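Local structure of enoyl-CoA hydratase (Mycobacterium smegmatis, 3PE8) at residues G107-L112 against W138-R143; A103-L108 against F125-A130; I116-E121 against T185-V190. The protein probably catalyses the reversible hydration of enoyl-CoA thioesters and belongs to the enoyl-CoA hydratase/isomerase (crotonase) family; a zinc ion is bound in the crystal. All blocks are in the same frame, centred on the assembly; numbering follows the deposited sequence.

Contact 1. Residues G107-L112 against W138-R143; sequences GLELAL and WGLSVR. With ZN (zinc ion), chain C.
Glu-109 meets the backbone of Trp-138 and Leu-140 through one carboxylate oxygen while the other binds zinc, and it shows how one carboxylate can serve a metal and a backbone turn together. CG lies beside the backbone N, anti to the carbonyl carbon (chi1 -74°), and the chain runs extended beyond it. OE2 binds the zinc ion at 2.0 Å. OE1 accepts two backbone hydrogen bonds. Leu-140 N, 3.1 Å from Glu-109 OE1, comes in on the anti lone pair. Trp-138 N, 3.0 Å from the same OE1, arrives from above the carboxylate plane. Two N-H groups on one oxygen and a metal on the other fix the rotation of the carboxylate. Gly-139, the N-cap of the following helix, has phi 88° and psi 5°, where a CB would press on the carbonyl oxygen of Trp-138.

A water adds a second polar link. It donates to Glu-109 O and to Trp-138 O and accepts from Arg-143 NH1, so the guanidinium is coupled to the backbone of both segments.

Apolar contacts flank these bonds. Leu-140 CB lies 3.5 Å from Glu-109 CG, the two side chains crossing at about a right angle, while Leu-108 CD2 meets Leu-140 CD1 at 4.0 Å. Glu-109 CB sits at the edge of the Trp-138 ring, and Leu-110 CD2 approaches Trp-138 CZ3 at 4.0 Å with the two side chains side by side. One turn on, the CB atoms of Leu-112 and Arg-143 touch. Separately, Arg-143 CD packs on a carbonyl oxygen, 3.5 Å from Leu-112 O.

Helix 106-113 thus packs against the start of helix 140-148. From helix 150-159, Met-156 touches Leu-108 and Ser-157 touches Leu-140; helix 199-234 touches Val-142 and Arg-143, and Tyr-209 of a second subunit reaches Leu-140.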
ATOM      1  N   GLY A 107      -0.938 -24.517 -15.425  1.00 10.62           N
ATOM      2  CA  GLY A 107       0.425 -24.961 -15.309  1.00 10.38           C
ATOM      3  C   GLY A 107       1.462 -23.841 -15.277  1.00  9.27           C
ATOM      4  O   GLY A 107       2.526 -23.981 -14.670  1.00  9.64           O
ATOM      5  N   LEU A 108       1.176 -22.748 -15.967  1.00  9.33           N
ATOM      6  CA  LEU A 108       2.010 -21.547 -15.867  1.00  8.75           C
ATOM      7  C   LEU A 108       1.860 -20.945 -14.462  1.00  8.87           C
ATOM      8  O   LEU A 108       2.852 -20.534 -13.862  1.00  9.22           O
ATOM      9  CB  LEU A 108       1.649 -20.525 -16.960  1.00  8.88           C
ATOM     10  CG  LEU A 108       2.297 -19.149 -16.922  1.00  9.64           C
ATOM     11  CD1 LEU A 108       3.830 -19.254 -16.867  1.00 10.09           C
ATOM     12  CD2 LEU A 108       1.818 -18.325 -18.171  1.00 10.59           C
ATOM     13  N   GLU A 109       0.637 -20.966 -13.913  1.00  9.18           N
ATOM     14  CA  GLU A 109       0.440 -20.516 -12.525  1.00  8.86           C
ATOM     15  C   GLU A 109       1.231 -21.400 -11.543  1.00  9.24           C
ATOM     16  O   GLU A 109       1.865 -20.871 -10.631  1.00  9.14           O
ATOM     17  CB  GLU A 109      -1.041 -20.484 -12.167  1.00  9.54           C
ATOM     18  CG  GLU A 109      -1.743 -19.284 -12.852  1.00 10.34           C
ATOM     19  CD  GLU A 109      -3.251 -19.262 -12.754  1.00 12.85           C
ATOM     20  OE1 GLU A 109      -3.791 -18.268 -12.222  1.00 11.41           O
ATOM     21  OE2 GLU A 109      -3.863 -20.230 -13.244  1.00 13.51           O
ATOM     22  N   LEU A 110       1.263 -22.712 -11.769  1.00 10.48           N
ATOM     23  CA  LEU A 110       2.128 -23.574 -10.926  1.00 11.06           C
ATOM     24  C   LEU A 110       3.590 -23.158 -11.015  1.00 10.94           C
ATOM     25  O   LEU A 110       4.285 -23.025  -9.999  1.00 10.85           O
ATOM     26  CB  LEU A 110       1.986 -25.057 -11.266  1.00 13.27           C
ATOM     27  CG  LEU A 110       0.859 -25.898 -10.747  1.00 18.50           C
ATOM     28  CD1 LEU A 110       1.253 -27.376 -10.998  1.00 21.21           C
ATOM     29  CD2 LEU A 110       0.525 -25.687  -9.261  1.00 18.18           C
ATOM     30  N   ALA A 111       4.072 -22.892 -12.229  1.00  9.97           N
ATOM     31  CA  ALA A 111       5.449 -22.458 -12.403  1.00  9.29           C
ATOM     32  C   ALA A 111       5.715 -21.153 -11.677  1.00  9.34           C
ATOM     33  O   ALA A 111       6.760 -20.980 -11.074  1.00  8.69           O
ATOM     34  CB  ALA A 111       5.806 -22.348 -13.916  1.00 10.39           C
ATOM     35  N   LEU A 112       4.765 -20.213 -11.768  1.00  8.06           N
ATOM     36  CA  LEU A 112       4.859 -18.894 -11.146  1.00  8.01           C
ATOM     37  C   LEU A 112       4.900 -18.950  -9.604  1.00  8.16           C
ATOM     38  O   LEU A 112       5.373 -18.004  -8.990  1.00  8.44           O
ATOM     39  CB  LEU A 112       3.719 -17.988 -11.638  1.00  7.77           C
ATOM     40  CG  LEU A 112       3.844 -17.546 -13.093  1.00  7.98           C
ATOM     41  CD1 LEU A 112       2.490 -16.933 -13.589  1.00  9.40           C
ATOM     42  CD2 LEU A 112       4.971 -16.548 -13.324  1.00  9.21           C
ATOM     43  N   TRP A 138      -5.354 -18.316  -9.704  1.00 10.91           N
ATOM     44  CA  TRP A 138      -4.164 -18.794  -9.011  1.00 10.72           C
ATOM     45  C   TRP A 138      -2.985 -17.863  -9.243  1.00 10.46           C
ATOM     46  O   TRP A 138      -1.821 -18.280  -9.261  1.00 10.77           O
ATOM     47  CB  TRP A 138      -3.777 -20.198  -9.473  1.00 11.32           C
ATOM     48  CG  TRP A 138      -4.556 -21.333  -8.888  1.00 13.72           C
ATOM     49  CD1 TRP A 138      -5.663 -21.276  -8.086  1.00 17.19           C
ATOM     50  CD2 TRP A 138      -4.291 -22.736  -9.098  1.00 14.93           C
ATOM     51  NE1 TRP A 138      -6.095 -22.555  -7.767  1.00 19.07           N
ATOM     52  CE2 TRP A 138      -5.276 -23.461  -8.393  1.00 17.51           C
ATOM     53  CE3 TRP A 138      -3.318 -23.440  -9.826  1.00 15.94           C
ATOM     54  CZ2 TRP A 138      -5.308 -24.854  -8.376  1.00 18.01           C
ATOM     55  CZ3 TRP A 138      -3.360 -24.815  -9.820  1.00 16.77           C
ATOM     56  CH2 TRP A 138      -4.348 -25.511  -9.105  1.00 17.34           C
ATOM     57  N   GLY A 139      -3.292 -16.593  -9.381  1.00  9.81           N
ATOM     58  CA  GLY A 139      -2.279 -15.555  -9.399  1.00  9.54           C
ATOM     59  C   GLY A 139      -1.630 -15.183 -10.713  1.00  9.53           C
ATOM     60  O   GLY A 139      -0.740 -14.313 -10.707  1.00 10.21           O
ATOM     61  N   LEU A 140      -2.076 -15.755 -11.822  1.00  9.63           N
ATOM     62  CA  LEU A 140      -1.427 -15.423 -13.090  1.00 10.30           C
ATOM     63  C   LEU A 140      -1.366 -13.912 -13.320  1.00  9.40           C
ATOM     64  O   LEU A 140      -0.354 -13.377 -13.773  1.00  9.46           O
ATOM     65  CB  LEU A 140      -2.107 -16.114 -14.250  1.00  9.97           C
ATOM     66  CG  LEU A 140      -1.343 -16.107 -15.580  1.00 15.78           C
ATOM     67  CD1 LEU A 140      -1.602 -17.360 -16.340  1.00 20.97           C
ATOM     68  CD2 LEU A 140      -1.811 -14.837 -16.344  1.00 19.11           C
ATOM     69  N   SER A 141      -2.463 -13.194 -13.078  1.00 10.01           N
ATOM     70  CA  SER A 141      -2.523 -11.783 -13.454  1.00  9.89           C
ATOM     71  C   SER A 141      -1.683 -10.872 -12.543  1.00  9.48           C
ATOM     72  O   SER A 141      -1.410  -9.716 -12.881  1.00  9.87           O
ATOM     73  CB  SER A 141      -3.974 -11.303 -13.562  1.00 12.24           C
ATOM     74  OG  SER A 141      -4.678 -11.366 -12.345  1.00 12.96           O
ATOM     75  N   VAL A 142      -1.247 -11.424 -11.420  1.00  9.86           N
ATOM     76  CA  VAL A 142      -0.347 -10.741 -10.504  1.00  9.65           C
ATOM     77  C   VAL A 142       1.105 -11.161 -10.759  1.00  9.01           C
ATOM     78  O   VAL A 142       1.988 -10.317 -10.927  1.00  8.98           O
ATOM     79  CB  VAL A 142      -0.720 -11.019  -9.055  1.00 11.08           C
ATOM     80  CG1 VAL A 142       0.233 -10.296  -8.091  1.00 11.74           C
ATOM     81  CG2 VAL A 142      -2.205 -10.573  -8.859  1.00 12.36           C
ATOM     82  N   ARG A 143       1.333 -12.475 -10.788  1.00  7.86           N
ATOM     83  CA  ARG A 143       2.700 -12.969 -10.861  1.00  7.85           C
ATOM     84  C   ARG A 143       3.315 -12.950 -12.258  1.00  7.50           C
ATOM     85  O   ARG A 143       4.543 -12.883 -12.365  1.00  8.19           O
ATOM     86  CB  ARG A 143       2.818 -14.365 -10.251  1.00  8.40           C
ATOM     87  CG  ARG A 143       2.413 -14.434  -8.792  1.00  8.34           C
ATOM     88  CD  ARG A 143       2.850 -15.734  -8.086  1.00  9.81           C
ATOM     89  NE  ARG A 143       2.406 -15.645  -6.705  1.00 10.66           N
ATOM     90  CZ  ARG A 143       1.224 -16.056  -6.245  1.00 10.98           C
ATOM     91  NH1 ARG A 143       0.386 -16.753  -7.006  1.00 10.44           N
ATOM     92  NH2 ARG A 143       0.887 -15.775  -4.981  1.00 13.63           N
TER
HETATM   93 ZN    ZN C 254      -5.788 -20.466 -13.870  0.60 21.23          ZN
HETATM   94  O   HOH W   1       0.908 -18.238  -9.523  1.00  6.85           O
HETATM   95  O   HOH W   2      -6.118 -22.428 -14.914  1.00 19.50           O
HETATM   96  O   HOH W   3      -7.097 -20.210 -12.537  1.00 16.63           O

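Contact 2. Residues A103-L108 against F125-A130; sequences AVTGGL and FADTHA. With ZN (zinc ion), chain C.
Thr-105 and His-129 meet at the tight end of this contact. The methyl CG2 of Thr-105 stands over the centre of the imidazole, 3.3 Å from the centroid of the His-129 ring and 10° off its normal, a close CH-pi contact. A chi1 of -48° puts Thr-105 OG1 beside the backbone N, anti to the carbonyl carbon, and leaves the methyl CG2 anti to the backbone N. There OG1 shares a hydrogen bond of 2.6 Å with Thr-128 OG1.

The imidazole is held through both nitrogens. His-129 NE2 binds the zinc ion at 2.3 Å, and ND1 donates to Asp-127 OD1 at 2.6 Å. His-129 N also donates to that OD1, closing an Asx turn, and the two donors reach the oxygen from opposite faces of the carboxylate plane. Asp-127 is therefore a second-shell residue that orients the zinc ligand; its OD2 is bonded to Ser-157.

Away from the zinc, the strands 102-104 and 124-126 run parallel. Ala-126 N donates to Ala-103 O at 3.1 Å, and Thr-105 N donates to Ala-126 O at 2.9 Å. On the buried face Ala-103 CB and Leu-108 CD1 both touch Phe-125 CD2, while Leu-108 CD2 lies 3.5 Å from Ala-126 O. The other face is looser and partly reached by solvent: Val-104 CG1 is 4.5 Å from Ala-126 CB and makes its closer contact with Thr-128 CG2.

Strand 102-104 leads into helix 106-113, and strand 124-126 into a short, weakly bonded helical turn. With Glu-109 and two waters, His-129 completes a zinc site, a His-carboxylate pair behind a metal-bound imidazole, built just past the ends of two parallel strands in the crotonase-type domain.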
ATOM      1  N   ALA A 103       4.172 -25.274 -20.218  1.00  9.55           N
ATOM      2  CA  ALA A 103       3.575 -24.877 -18.940  1.00  8.97           C
ATOM      3  C   ALA A 103       2.485 -23.872 -19.345  1.00  9.33           C
ATOM      4  O   ALA A 103       2.783 -22.761 -19.761  1.00  9.96           O
ATOM      5  CB  ALA A 103       4.609 -24.218 -18.055  1.00  9.67           C
ATOM      6  N   VAL A 104       1.244 -24.309 -19.302  1.00  9.45           N
ATOM      7  CA  VAL A 104       0.127 -23.592 -19.904  1.00 10.02           C
ATOM      8  C   VAL A 104      -0.965 -23.311 -18.900  1.00 10.66           C
ATOM      9  O   VAL A 104      -1.425 -24.206 -18.214  1.00 10.77           O
ATOM     10  CB  VAL A 104      -0.435 -24.388 -21.115  1.00 10.87           C
ATOM     11  CG1 VAL A 104      -1.585 -23.606 -21.817  1.00 12.14           C
ATOM     12  CG2 VAL A 104       0.708 -24.702 -22.101  1.00 13.48           C
ATOM     13  N   THR A 105      -1.337 -22.032 -18.776  1.00 10.68           N
ATOM     14  CA  THR A 105      -2.516 -21.598 -18.037  1.00 11.00           C
ATOM     15  C   THR A 105      -2.380 -21.981 -16.572  1.00 10.20           C
ATOM     16  O   THR A 105      -1.495 -21.441 -15.923  1.00  9.42           O
ATOM     17  CB  THR A 105      -3.790 -22.001 -18.777  1.00 12.06           C
ATOM     18  OG1 THR A 105      -3.610 -21.596 -20.138  1.00 11.55           O
ATOM     19  CG2 THR A 105      -5.041 -21.276 -18.224  1.00 14.00           C
ATOM     20  N   GLY A 106      -3.156 -22.902 -16.010  1.00 11.75           N
ATOM     21  CA  GLY A 106      -2.897 -23.315 -14.621  1.00 11.66           C
ATOM     22  C   GLY A 106      -1.512 -23.885 -14.410  1.00 10.79           C
ATOM     23  O   GLY A 106      -0.956 -23.773 -13.322  1.00 10.91           O
ATOM     24  N   GLY A 107      -0.938 -24.517 -15.425  1.00 10.62           N
ATOM     25  CA  GLY A 107       0.425 -24.961 -15.309  1.00 10.38           C
ATOM     26  C   GLY A 107       1.462 -23.841 -15.277  1.00  9.27           C
ATOM     27  O   GLY A 107       2.526 -23.981 -14.670  1.00  9.64           O
ATOM     28  N   LEU A 108       1.176 -22.748 -15.967  1.00  9.33           N
ATOM     29  CA  LEU A 108       2.010 -21.547 -15.867  1.00  8.75           C
ATOM     30  C   LEU A 108       1.860 -20.945 -14.462  1.00  8.87           C
ATOM     31  O   LEU A 108       2.852 -20.534 -13.862  1.00  9.22           O
ATOM     32  CB  LEU A 108       1.649 -20.525 -16.960  1.00  8.88           C
ATOM     33  CG  LEU A 108       2.297 -19.149 -16.922  1.00  9.64           C
ATOM     34  CD1 LEU A 108       3.830 -19.254 -16.867  1.00 10.09           C
ATOM     35  CD2 LEU A 108       1.818 -18.325 -18.171  1.00 10.59           C
ATOM     36  N   PHE A 125       5.962 -21.427 -22.481  1.00  8.76           N
ATOM     37  CA  PHE A 125       5.034 -20.913 -21.473  1.00  8.55           C
ATOM     38  C   PHE A 125       3.902 -20.195 -22.200  1.00  9.08           C
ATOM     39  O   PHE A 125       4.142 -19.457 -23.148  1.00 10.32           O
ATOM     40  CB  PHE A 125       5.761 -19.912 -20.567  1.00  7.41           C
ATOM     41  CG  PHE A 125       6.946 -20.484 -19.861  1.00  8.90           C
ATOM     42  CD1 PHE A 125       8.211 -20.516 -20.458  1.00 10.36           C
ATOM     43  CD2 PHE A 125       6.783 -21.023 -18.596  1.00 10.31           C
ATOM     44  CE1 PHE A 125       9.289 -21.054 -19.743  1.00 10.52           C
ATOM     45  CE2 PHE A 125       7.855 -21.569 -17.924  1.00 11.73           C
ATOM     46  CZ  PHE A 125       9.072 -21.601 -18.503  1.00 10.93           C
ATOM     47  N   ALA A 126       2.680 -20.433 -21.769  1.00  9.03           N
ATOM     48  CA  ALA A 126       1.517 -19.755 -22.381  1.00  9.47           C
ATOM     49  C   ALA A 126       0.381 -19.574 -21.424  1.00  9.68           C
ATOM     50  O   ALA A 126       0.208 -20.360 -20.492  1.00 10.29           O
ATOM     51  CB  ALA A 126       1.041 -20.526 -23.671  1.00 11.04           C
ATOM     52  N   ASP A 127      -0.401 -18.521 -21.674  1.00 10.87           N
ATOM     53  CA  ASP A 127      -1.617 -18.242 -20.945  1.00 11.25           C
ATOM     54  C   ASP A 127      -2.777 -18.300 -21.907  1.00 12.47           C
ATOM     55  O   ASP A 127      -2.905 -17.426 -22.778  1.00 13.68           O
ATOM     56  CB  ASP A 127      -1.562 -16.872 -20.290  1.00 10.44           C
ATOM     57  CG  ASP A 127      -2.846 -16.536 -19.564  1.00 12.90           C
ATOM     58  OD1 ASP A 127      -3.607 -17.476 -19.298  1.00 14.70           O
ATOM     59  OD2 ASP A 127      -3.158 -15.358 -19.326  1.00 13.01           O
ATOM     60  N   THR A 128      -3.619 -19.319 -21.791  1.00 12.56           N
ATOM     61  CA  THR A 128      -4.779 -19.426 -22.655  1.00 14.90           C
ATOM     62  C   THR A 128      -6.116 -19.068 -21.987  1.00 16.30           C
ATOM     63  O   THR A 128      -7.178 -19.343 -22.573  1.00 17.16           O
ATOM     64  CB  THR A 128      -4.870 -20.811 -23.265  1.00 16.52           C
ATOM     65  OG1 THR A 128      -5.152 -21.792 -22.242  1.00 17.81           O
ATOM     66  CG2 THR A 128      -3.585 -21.136 -24.010  1.00 16.54           C
ATOM     67  N   HIS A 129      -6.066 -18.462 -20.785  1.00 16.81           N
ATOM     68  CA  HIS A 129      -7.299 -18.142 -20.047  1.00 18.84           C
ATOM     69  C   HIS A 129      -8.276 -17.439 -20.942  1.00 21.11           C
ATOM     70  O   HIS A 129      -9.479 -17.798 -20.964  1.00 22.72           O
ATOM     71  CB  HIS A 129      -7.044 -17.264 -18.793  1.00 17.25           C
ATOM     72  CG  HIS A 129      -6.492 -17.986 -17.602  1.00 16.95           C
ATOM     73  ND1 HIS A 129      -5.151 -17.993 -17.285  1.00 17.82           N
ATOM     74  CD2 HIS A 129      -7.100 -18.761 -16.661  1.00 19.61           C
ATOM     75  CE1 HIS A 129      -4.957 -18.722 -16.199  1.00 21.66           C
ATOM     76  NE2 HIS A 129      -6.126 -19.173 -15.787  1.00 20.41           N
ATOM     77  N   ALA A 130      -7.832 -16.423 -21.670  1.00 21.33           N
ATOM     78  CA  ALA A 130      -8.771 -15.636 -22.470  1.00 23.99           C
ATOM     79  C   ALA A 130      -9.371 -16.506 -23.567  1.00 25.50           C
ATOM     80  O   ALA A 130     -10.596 -16.500 -23.752  1.00 26.13           O
ATOM     81  CB  ALA A 130      -8.115 -14.395 -23.052  1.00 24.36           C
TER
HETATM   82 ZN    ZN C 254      -5.788 -20.466 -13.870  0.60 21.23          ZN
HETATM   83  O   HOH W   2      -6.118 -22.428 -14.914  1.00 19.50           O
HETATM   84  O   HOH W   3      -7.097 -20.210 -12.537  1.00 16.63           O

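Contact 3. Residues I116-E121 against T185-V190; sequences ILIASE and TAARRV
Ile-118 sits against Ala-186, Ala-187 and Val-190 in the alpha/beta layering of the crotonase fold, where helix 183-195 lies on a face of the larger, mixed beta-sheet. Strand 116-120 and this helix are nearly antiparallel: the axes of the two short segments make 157° and come within 9.1 Å of each other. Contact passes through alternate strand residues, Ile-116 and Ile-118, and no hydrogen bond joins the segments.

The side chain of Ile-118 can be followed outward. The bond from CA to CB is directed toward the helix, and CB divides the branches. The methyl CG2, anti to the backbone N, reaches Ala-186 CB at 4.2 Å. CG1 takes the position anti to the carbonyl carbon (chi1 -61°) and serves as the stem for CD1, which does most of the touching. CD1 lies 3.8 Å from Ala-186 O and also meets Ala-187, at CA and, less closely, at CB. Past it, Ile-118 and Val-190 slide by each other in opposite directions.

Ile-96 of the adjoining strand 95-99 touches both Ile-118 and Val-190, and Arg-155 of a third subunit also packs on these two residues. Ile-116 adds a more distant contact, its CD1 4.4 Å from Val-190 CG1. The closest approaches belong to Ile-118 CD1, which stands 3.7 Å from both Ala-187 CA and Val-190 CG2.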
ATOM      1  N   ILE A 116      12.218 -20.568  -7.669  1.00  8.45           N
ATOM      2  CA  ILE A 116      13.323 -20.514  -8.644  1.00  8.03           C
ATOM      3  C   ILE A 116      12.925 -21.441  -9.800  1.00  8.33           C
ATOM      4  O   ILE A 116      12.511 -22.562  -9.556  1.00  9.20           O
ATOM      5  CB  ILE A 116      14.630 -21.100  -8.035  1.00  8.50           C
ATOM      6  CG1 ILE A 116      15.084 -20.302  -6.809  1.00 10.05           C
ATOM      7  CG2 ILE A 116      15.703 -21.217  -9.147  1.00  8.92           C
ATOM      8  CD1 ILE A 116      16.187 -21.070  -5.936  1.00  9.09           C
ATOM      9  N   LEU A 117      13.031 -20.971 -11.030  1.00  7.91           N
ATOM     10  CA  LEU A 117      12.764 -21.814 -12.198  1.00  8.12           C
ATOM     11  C   LEU A 117      14.034 -22.040 -13.006  1.00  8.80           C
ATOM     12  O   LEU A 117      14.847 -21.104 -13.206  1.00  9.63           O
ATOM     13  CB  LEU A 117      11.715 -21.184 -13.112  1.00  8.88           C
ATOM     14  CG  LEU A 117      10.297 -21.006 -12.563  1.00  9.05           C
ATOM     15  CD1 LEU A 117       9.327 -20.460 -13.625  1.00  9.65           C
ATOM     16  CD2 LEU A 117       9.764 -22.357 -12.033  1.00  8.27           C
ATOM     17  N   ILE A 118      14.184 -23.272 -13.484  1.00  8.59           N
ATOM     18  CA  ILE A 118      15.166 -23.656 -14.473  1.00  9.43           C
ATOM     19  C   ILE A 118      14.395 -24.320 -15.606  1.00  9.37           C
ATOM     20  O   ILE A 118      13.466 -25.049 -15.360  1.00  9.54           O
ATOM     21  CB  ILE A 118      16.175 -24.648 -13.886  1.00 10.36           C
ATOM     22  CG1 ILE A 118      16.925 -24.009 -12.703  1.00 14.11           C
ATOM     23  CG2 ILE A 118      17.161 -25.129 -14.986  1.00 13.23           C
ATOM     24  CD1 ILE A 118      17.679 -25.069 -11.819  1.00 17.92           C
ATOM     25  N   ALA A 119      14.763 -24.041 -16.856  1.00  9.69           N
ATOM     26  CA  ALA A 119      14.024 -24.546 -18.005  1.00 10.32           C
ATOM     27  C   ALA A 119      14.870 -25.405 -18.904  1.00 10.24           C
ATOM     28  O   ALA A 119      16.010 -25.100 -19.147  1.00 11.41           O
ATOM     29  CB  ALA A 119      13.474 -23.393 -18.854  1.00 10.95           C
ATOM     30  N   SER A 120      14.269 -26.465 -19.416  1.00  9.73           N
ATOM     31  CA  SER A 120      14.763 -27.136 -20.606  1.00 10.77           C
ATOM     32  C   SER A 120      14.664 -26.198 -21.821  1.00 11.17           C
ATOM     33  O   SER A 120      13.777 -25.318 -21.892  1.00 11.36           O
ATOM     34  CB  SER A 120      13.899 -28.387 -20.837  1.00 11.06           C
ATOM     35  OG  SER A 120      14.203 -28.984 -22.057  1.00 15.03           O
ATOM     36  N   GLU A 121      15.539 -26.446 -22.805  1.00 13.26           N
ATOM     37  CA  GLU A 121      15.469 -25.801 -24.099  0.70 14.72           C
ATOM     38  C   GLU A 121      14.066 -26.016 -24.719  1.00 15.73           C
ATOM     39  O   GLU A 121      13.612 -25.205 -25.516  1.00 17.38           O
ATOM     40  CB  GLU A 121      16.558 -26.376 -25.025  0.70 16.61           C
ATOM     41  CG  GLU A 121      16.370 -27.889 -25.300  0.70 19.94           C
ATOM     42  CD  GLU A 121      17.625 -28.606 -25.802  0.70 23.38           C
ATOM     43  OE1 GLU A 121      18.524 -27.937 -26.388  0.70 30.35           O
ATOM     44  OE2 GLU A 121      17.731 -29.845 -25.601  0.70 18.68           O
ATOM     45  N   THR A 185      19.601 -32.750 -13.822  1.00 12.76           N
ATOM     46  CA  THR A 185      20.987 -32.503 -13.415  1.00 12.95           C
ATOM     47  C   THR A 185      21.169 -31.065 -12.912  1.00 12.73           C
ATOM     48  O   THR A 185      21.736 -30.812 -11.829  1.00 13.30           O
ATOM     49  CB  THR A 185      21.940 -32.782 -14.597  1.00 13.58           C
ATOM     50  OG1 THR A 185      21.753 -34.115 -15.021  1.00 16.20           O
ATOM     51  CG2 THR A 185      23.428 -32.576 -14.168  1.00 14.57           C
ATOM     52  N   ALA A 186      20.711 -30.090 -13.694  1.00 12.42           N
ATOM     53  CA  ALA A 186      20.845 -28.714 -13.315  1.00 11.84           C
ATOM     54  C   ALA A 186      20.086 -28.336 -12.077  1.00 11.37           C
ATOM     55  O   ALA A 186      20.565 -27.526 -11.248  1.00 12.65           O
ATOM     56  CB  ALA A 186      20.415 -27.771 -14.492  1.00 12.59           C
ATOM     57  N   ALA A 187      18.852 -28.832 -11.984  1.00 11.34           N
ATOM     58  CA  ALA A 187      18.023 -28.563 -10.809  1.00 10.12           C
ATOM     59  C   ALA A 187      18.666 -29.142  -9.548  1.00 10.63           C
ATOM     60  O   ALA A 187      18.662 -28.484  -8.499  1.00 10.26           O
ATOM     61  CB  ALA A 187      16.647 -29.088 -10.996  1.00 10.96           C
ATOM     62  N   ARG A 188      19.257 -30.339  -9.666  1.00 10.99           N
ATOM     63  CA  ARG A 188      19.967 -30.958  -8.528  1.00 11.79           C
ATOM     64  C   ARG A 188      21.196 -30.164  -8.108  1.00 12.19           C
ATOM     65  O   ARG A 188      21.510 -30.116  -6.925  1.00 12.07           O
ATOM     66  CB  ARG A 188      20.330 -32.416  -8.822  1.00 11.49           C
ATOM     67  CG  ARG A 188      19.132 -33.379  -8.727  1.00 13.49           C
ATOM     68  CD  ARG A 188      19.568 -34.819  -8.868  1.00 13.83           C
ATOM     69  NE  ARG A 188      19.865 -35.238 -10.233  1.00 14.55           N
ATOM     70  CZ  ARG A 188      18.985 -35.777 -11.089  1.00 15.67           C
ATOM     71  NH1 ARG A 188      17.690 -35.930 -10.765  1.00 15.84           N
ATOM     72  NH2 ARG A 188      19.394 -36.144 -12.288  1.00 15.85           N
ATOM     73  N   ARG A 189      21.884 -29.522  -9.063  1.00 12.72           N
ATOM     74  CA  ARG A 189      23.026 -28.673  -8.742  1.00 13.24           C
ATOM     75  C   ARG A 189      22.607 -27.495  -7.895  1.00 11.99           C
ATOM     76  O   ARG A 189      23.283 -27.187  -6.895  1.00 12.76           O
ATOM     77  CB  ARG A 189      23.746 -28.156 -10.010  1.00 14.75           C
ATOM     78  CG  ARG A 189      24.466 -29.162 -10.801  1.00 18.74           C
ATOM     79  CD  ARG A 189      25.402 -28.487 -11.820  1.00 23.79           C
ATOM     80  NE  ARG A 189      24.709 -27.495 -12.674  1.00 24.33           N
ATOM     81  CZ  ARG A 189      24.361 -27.709 -13.952  1.00 28.09           C
ATOM     82  NH1 ARG A 189      24.601 -28.899 -14.554  1.00 27.91           N
ATOM     83  NH2 ARG A 189      23.733 -26.750 -14.633  1.00 28.52           N
ATOM     84  N   VAL A 190      21.514 -26.820  -8.277  1.00 11.60           N
ATOM     85  CA  VAL A 190      21.019 -25.691  -7.510  1.00 11.42           C
ATOM     86  C   VAL A 190      20.547 -26.144  -6.146  1.00 10.35           C
ATOM     87  O   VAL A 190      20.911 -25.572  -5.139  1.00 11.85           O
ATOM     88  CB  VAL A 190      19.929 -24.913  -8.280  1.00 11.65           C
ATOM     89  CG1 VAL A 190      19.303 -23.850  -7.410  1.00 13.27           C
ATOM     90  CG2 VAL A 190      20.540 -24.333  -9.570  1.00 13.45           C
TER

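Contacts 1 and 2 form one neighbourhood, their centres about 8 Å apart. Both use helix 106-113, and both contribute to a single zinc site, with a ligand from each: Glu-109 in contact 1 and His-129 in contact 2. Leu-140 bridges them by packing on Asp-127 and His-129. Contact 3 lies about 19 and 20 Å from them, centre to centre, on the larger sheet; Ala-111 O touches Leu-117 CD2. Along the chain, 116-121 lies between the two segments of each other contact and 185-190 comes after all of them, so the segments alternate. Metal site and sheet-helix layer thus both draw on 103-130, but the partners 138-143 and 185-190 return from later in the chain.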